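Local coordinates for Red carotenoid protein (RCP) (Nostoc sp., PDB 5FCY) that binds carotenoids such as beta-carotene as a water-soluble protein and is probably involved in cyanobacterial photoprotection, at residues 21-33 and 117-131. Numbering follows the deposited sequence.
Sequences LDVDEQLALFWFI and FPADYKLSSESQELL. With BCR (beta-carotene), chain B.
One carboxylate oxygen, E25 OE2, gathers two donors from the start of the helix at 117-131: S124 N donates to E25 OE2 at 2.9 Å on its syn lone pair, and S127 OG takes the anti one. Y121 OH lies at a very short, doubtful 2.4 Å from E25 OE1. The contact belongs to the all-helical carotenoid-binding fold of the orange carotenoid protein N-terminal domain; the axes of segments 23-33 and 125-131 cross at -34°, and the loop 117-124 also packs on the first. S124 N-caps its own helix, its OG accepting from E126 N. Farther along, a chi1 of -174° carries the F117 ring toward helix 23-33, where it lies flat on the five-membered ring of W31, centroids 3.7 Å apart, and turns its edge to the face of F32. The Y121 ring, by contrast, has A28 CB beside CE1 and the beta-carotene methyl C33 over one face. On the pigment side, F30 lies along the polyene, C16 3.5 Å above its ring centre; an alanine here would remove that ring and would probably leave a gap between the pigment, W18 and Y149. The L131 and I33 side chains slide past each other in opposite directions, L131 CD1 meeting I33 CG1 at 3.5 Å.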
# COMPACT_ATOMS: atom_id res chain seq x y z
N LEU A 21 -12.20 -1.14 4.80
CA LEU A 21 -12.58 -0.31 3.67
C LEU A 21 -12.59 -1.13 2.39
O LEU A 21 -12.07 -2.25 2.33
CB LEU A 21 -11.61 0.87 3.53
CG LEU A 21 -11.27 1.64 4.80
CD1 LEU A 21 -10.26 2.74 4.50
CD2 LEU A 21 -12.53 2.22 5.44
N ASP A 22 -13.21 -0.57 1.35
CA ASP A 22 -13.12 -1.16 0.03
C ASP A 22 -11.67 -1.13 -0.45
O ASP A 22 -10.86 -0.30 -0.02
CB ASP A 22 -14.03 -0.42 -0.96
CG ASP A 22 -15.50 -0.58 -0.63
OD1 ASP A 22 -15.89 -1.66 -0.14
OD2 ASP A 22 -16.27 0.38 -0.86
N VAL A 23 -11.34 -2.05 -1.36
CA VAL A 23 -9.96 -2.19 -1.83
C VAL A 23 -9.46 -0.88 -2.42
O VAL A 23 -8.36 -0.42 -2.10
CB VAL A 23 -9.86 -3.34 -2.85
CG1 VAL A 23 -8.45 -3.43 -3.43
CG2 VAL A 23 -10.24 -4.65 -2.19
N ASP A 24 -10.26 -0.27 -3.30
CA ASP A 24 -9.86 1.01 -3.88
C ASP A 24 -9.79 2.10 -2.82
O ASP A 24 -8.89 2.96 -2.86
CB ASP A 24 -10.82 1.40 -4.99
CG ASP A 24 -10.56 0.64 -6.28
OD1 ASP A 24 -9.56 -0.11 -6.34
OD2 ASP A 24 -11.35 0.81 -7.24
N GLU A 25 -10.71 2.09 -1.86
CA GLU A 25 -10.65 3.03 -0.76
C GLU A 25 -9.37 2.85 0.04
O GLU A 25 -8.75 3.83 0.47
CB GLU A 25 -11.87 2.86 0.15
CG GLU A 25 -12.05 3.94 1.19
CD GLU A 25 -12.46 5.27 0.58
OE1 GLU A 25 -12.63 5.33 -0.65
OE2 GLU A 25 -12.61 6.25 1.34
N GLN A 26 -8.95 1.60 0.25
CA GLN A 26 -7.70 1.33 0.95
C GLN A 26 -6.52 1.93 0.20
O GLN A 26 -5.66 2.59 0.79
CB GLN A 26 -7.50 -0.17 1.13
CG GLN A 26 -8.46 -0.83 2.12
CD GLN A 26 -8.09 -2.27 2.44
OE1 GLN A 26 -6.96 -2.57 2.79
NE2 GLN A 26 -9.07 -3.17 2.30
N LEU A 27 -6.46 1.70 -1.11
CA LEU A 27 -5.36 2.23 -1.91
C LEU A 27 -5.37 3.75 -1.91
O LEU A 27 -4.30 4.38 -1.91
CB LEU A 27 -5.46 1.69 -3.34
CG LEU A 27 -5.04 0.23 -3.52
CD1 LEU A 27 -5.62 -0.35 -4.80
CD2 LEU A 27 -3.52 0.13 -3.54
N ALA A 28 -6.55 4.36 -1.88
CA ALA A 28 -6.63 5.82 -1.84
C ALA A 28 -6.06 6.35 -0.54
O ALA A 28 -5.26 7.30 -0.54
CB ALA A 28 -8.08 6.27 -2.02
N LEU A 29 -6.45 5.75 0.59
CA LEU A 29 -5.91 6.17 1.88
C LEU A 29 -4.39 6.05 1.89
O LEU A 29 -3.68 6.97 2.33
CB LEU A 29 -6.53 5.34 2.99
CG LEU A 29 -6.07 5.66 4.41
CD1 LEU A 29 -6.45 7.07 4.79
CD2 LEU A 29 -6.67 4.66 5.39
N PHE A 30 -3.86 4.93 1.41
CA PHE A 30 -2.42 4.72 1.38
C PHE A 30 -1.73 5.78 0.53
O PHE A 30 -0.63 6.24 0.87
CB PHE A 30 -2.11 3.32 0.85
CG PHE A 30 -0.87 2.67 1.42
CD1 PHE A 30 -0.26 3.13 2.58
CD2 PHE A 30 -0.32 1.57 0.78
CE1 PHE A 30 0.86 2.50 3.08
CE2 PHE A 30 0.81 0.95 1.28
CZ PHE A 30 1.40 1.42 2.43
N TRP A 31 -2.37 6.19 -0.57
CA TRP A 31 -1.76 7.17 -1.46
C TRP A 31 -1.70 8.55 -0.83
O TRP A 31 -0.69 9.25 -0.93
CB TRP A 31 -2.54 7.23 -2.78
CG TRP A 31 -2.23 8.44 -3.60
CD1 TRP A 31 -2.98 9.57 -3.72
CD2 TRP A 31 -1.07 8.64 -4.42
NE1 TRP A 31 -2.37 10.46 -4.56
CE2 TRP A 31 -1.19 9.92 -5.00
CE3 TRP A 31 0.06 7.87 -4.71
CZ2 TRP A 31 -0.23 10.44 -5.87
CZ3 TRP A 31 1.01 8.39 -5.57
CH2 TRP A 31 0.86 9.66 -6.13
N PHE A 32 -2.79 8.98 -0.18
CA PHE A 32 -2.80 10.31 0.43
C PHE A 32 -1.83 10.38 1.60
O PHE A 32 -1.14 11.40 1.77
CB PHE A 32 -4.21 10.67 0.87
CG PHE A 32 -5.11 11.06 -0.26
CD1 PHE A 32 -4.94 12.26 -0.92
CD2 PHE A 32 -6.13 10.21 -0.68
CE1 PHE A 32 -5.76 12.62 -1.97
CE2 PHE A 32 -6.95 10.57 -1.73
CZ PHE A 32 -6.77 11.77 -2.37
N ILE A 33 -1.75 9.32 2.41
CA ILE A 33 -0.72 9.25 3.45
C ILE A 33 0.66 9.48 2.84
O ILE A 33 1.48 10.21 3.40
CB ILE A 33 -0.80 7.90 4.18
CG1 ILE A 33 -2.12 7.77 4.94
CG2 ILE A 33 0.38 7.75 5.15
CD1 ILE A 33 -2.39 6.38 5.49
N PHE A 117 -2.78 8.12 -10.24
CA PHE A 117 -3.86 8.29 -9.28
C PHE A 117 -4.84 9.36 -9.77
O PHE A 117 -4.41 10.38 -10.31
CB PHE A 117 -3.29 8.70 -7.92
CG PHE A 117 -4.31 8.76 -6.82
CD1 PHE A 117 -4.56 7.66 -6.02
CD2 PHE A 117 -5.01 9.93 -6.57
CE1 PHE A 117 -5.48 7.72 -5.00
CE2 PHE A 117 -5.94 9.99 -5.55
CZ PHE A 117 -6.18 8.88 -4.77
N PRO A 118 -6.15 9.18 -9.61
CA PRO A 118 -7.09 10.14 -10.19
C PRO A 118 -7.30 11.36 -9.29
O PRO A 118 -7.47 11.24 -8.08
CB PRO A 118 -8.38 9.32 -10.33
CG PRO A 118 -8.32 8.37 -9.19
CD PRO A 118 -6.85 8.05 -8.96
N ALA A 119 -7.30 12.54 -9.92
CA ALA A 119 -7.45 13.78 -9.18
C ALA A 119 -8.79 13.85 -8.45
O ALA A 119 -8.87 14.34 -7.32
CB ALA A 119 -7.30 14.98 -10.12
N ASP A 120 -9.85 13.37 -9.09
CA ASP A 120 -11.21 13.61 -8.61
C ASP A 120 -11.65 12.60 -7.55
O ASP A 120 -12.86 12.49 -7.29
CB ASP A 120 -12.19 13.57 -9.79
CG ASP A 120 -12.39 12.18 -10.33
OD1 ASP A 120 -11.38 11.46 -10.48
OD2 ASP A 120 -13.55 11.80 -10.60
N TYR A 121 -10.73 11.88 -6.93
CA TYR A 121 -11.08 10.93 -5.89
C TYR A 121 -11.03 11.63 -4.54
O TYR A 121 -10.02 12.24 -4.18
CB TYR A 121 -10.13 9.72 -5.89
CG TYR A 121 -10.68 8.54 -5.12
CD1 TYR A 121 -10.56 8.48 -3.74
CD2 TYR A 121 -11.34 7.51 -5.77
CE1 TYR A 121 -11.07 7.41 -3.03
CE2 TYR A 121 -11.85 6.44 -5.07
CZ TYR A 121 -11.71 6.39 -3.70
OH TYR A 121 -12.22 5.32 -3.00
N LYS A 122 -12.14 11.56 -3.80
CA LYS A 122 -12.23 12.13 -2.46
C LYS A 122 -12.47 11.02 -1.46
O LYS A 122 -13.25 10.09 -1.71
CB LYS A 122 -13.35 13.18 -2.38
CG LYS A 122 -13.08 14.42 -3.21
CD LYS A 122 -14.20 15.44 -3.08
CE LYS A 122 -13.91 16.68 -3.91
NZ LYS A 122 -15.01 17.69 -3.82
N LEU A 123 -11.80 11.11 -0.32
CA LEU A 123 -11.89 10.06 0.69
C LEU A 123 -13.26 10.08 1.36
O LEU A 123 -13.85 11.14 1.59
CB LEU A 123 -10.80 10.22 1.74
CG LEU A 123 -9.35 10.09 1.25
CD1 LEU A 123 -8.39 10.24 2.42
CD2 LEU A 123 -9.12 8.77 0.54
N SER A 124 -13.77 8.89 1.67
CA SER A 124 -14.99 8.77 2.45
C SER A 124 -14.84 9.48 3.79
O SER A 124 -13.73 9.79 4.24
CB SER A 124 -15.32 7.29 2.68
OG SER A 124 -16.23 7.14 3.76
N SER A 125 -15.98 9.73 4.43
CA SER A 125 -15.96 10.33 5.76
C SER A 125 -15.15 9.49 6.73
O SER A 125 -14.39 10.02 7.54
CB SER A 125 -17.39 10.51 6.27
OG SER A 125 -17.41 11.03 7.59
N GLU A 126 -15.29 8.16 6.64
CA GLU A 126 -14.55 7.26 7.51
C GLU A 126 -13.05 7.33 7.24
O GLU A 126 -12.24 7.37 8.17
CB GLU A 126 -15.06 5.83 7.33
CG GLU A 126 -14.50 4.82 8.32
CD GLU A 126 -14.98 3.40 8.06
OE1 GLU A 126 -15.80 3.20 7.14
OE2 GLU A 126 -14.53 2.48 8.78
N SER A 127 -12.67 7.35 5.96
CA SER A 127 -11.25 7.35 5.61
C SER A 127 -10.57 8.63 6.06
O SER A 127 -9.49 8.60 6.66
CB SER A 127 -11.09 7.16 4.10
OG SER A 127 -11.53 5.87 3.71
N GLN A 128 -11.18 9.79 5.78
CA GLN A 128 -10.60 11.05 6.21
C GLN A 128 -10.40 11.09 7.72
O GLN A 128 -9.51 11.78 8.22
CB GLN A 128 -11.47 12.22 5.76
CG GLN A 128 -10.75 13.56 5.71
CD GLN A 128 -10.07 13.81 4.38
OE1 GLN A 128 -10.68 13.64 3.32
NE2 GLN A 128 -8.81 14.22 4.41
N GLU A 129 -11.24 10.35 8.46
CA GLU A 129 -11.07 10.27 9.91
C GLU A 129 -9.82 9.46 10.26
O GLU A 129 -9.01 9.88 11.10
CB GLU A 129 -12.31 9.64 10.54
CG GLU A 129 -12.56 10.04 11.99
CD GLU A 129 -13.14 11.43 12.13
OE1 GLU A 129 -12.39 12.36 12.51
OE2 GLU A 129 -14.34 11.60 11.84
N LEU A 130 -9.64 8.30 9.62
CA LEU A 130 -8.43 7.52 9.82
C LEU A 130 -7.19 8.32 9.45
O LEU A 130 -6.18 8.29 10.18
CB LEU A 130 -8.48 6.23 9.00
CG LEU A 130 -9.33 5.06 9.51
CD1 LEU A 130 -9.24 3.90 8.53
CD2 LEU A 130 -8.90 4.62 10.90
N LEU A 131 -7.22 9.02 8.32
CA LEU A 131 -6.05 9.76 7.87
C LEU A 131 -5.60 10.77 8.92
O LEU A 131 -4.44 10.76 9.34
CB LEU A 131 -6.35 10.45 6.54
CG LEU A 131 -5.23 11.34 5.98
CD1 LEU A 131 -3.92 10.58 5.88
CD2 LEU A 131 -5.62 11.89 4.63
C1 BCR B . -7.79 3.62 -9.26
C2 BCR B . -9.09 4.39 -9.52
C3 BCR B . -10.14 4.23 -8.44
C4 BCR B . -9.51 4.08 -7.06
C5 BCR B . -8.09 4.58 -7.08
C6 BCR B . -7.22 3.98 -7.90
C7 BCR B . -5.79 3.66 -7.57
C8 BCR B . -5.15 3.90 -6.41
C9 BCR B . -3.72 3.53 -6.20
C10 BCR B . -3.12 3.85 -5.03
C11 BCR B . -1.72 3.54 -4.68
C33 BCR B . -7.73 5.76 -6.24
C31 BCR B . -6.83 3.95 -10.39
C32 BCR B . -8.12 2.14 -9.26
C34 BCR B . -3.01 2.81 -7.32
C12 BCR B . -1.23 3.88 -3.48
C13 BCR B . 0.16 3.59 -3.06
C14 BCR B . 0.58 3.98 -1.83
C15 BCR B . 1.92 3.76 -1.28
C16 BCR B . 2.27 4.19 -0.06
C17 BCR B . 3.63 3.94 0.44
C18 BCR B . 4.09 4.34 1.64
C19 BCR B . 5.49 3.99 1.99
C20 BCR B . 6.06 4.24 3.18
C21 BCR B . 7.45 3.85 3.43
C22 BCR B . 8.10 4.10 4.58
C23 BCR B . 9.52 3.67 4.70
C24 BCR B . 10.29 3.97 5.75
C25 BCR B . 11.72 3.56 5.88
C26 BCR B . 12.39 2.92 4.92
C27 BCR B . 13.00 1.57 5.25
C28 BCR B . 13.29 1.51 6.74
C29 BCR B . 13.66 2.88 7.30
C30 BCR B . 12.51 3.88 7.13
C35 BCR B . 1.04 2.85 -4.03
C36 BCR B . 3.18 5.11 2.56
C37 BCR B . 7.35 4.83 5.67
C38 BCR B . 12.65 3.54 3.57
C39 BCR B . 13.06 5.29 6.99
C40 BCR B . 11.64 3.81 8.38
O HOH W 1 -14.61 7.94 -1.22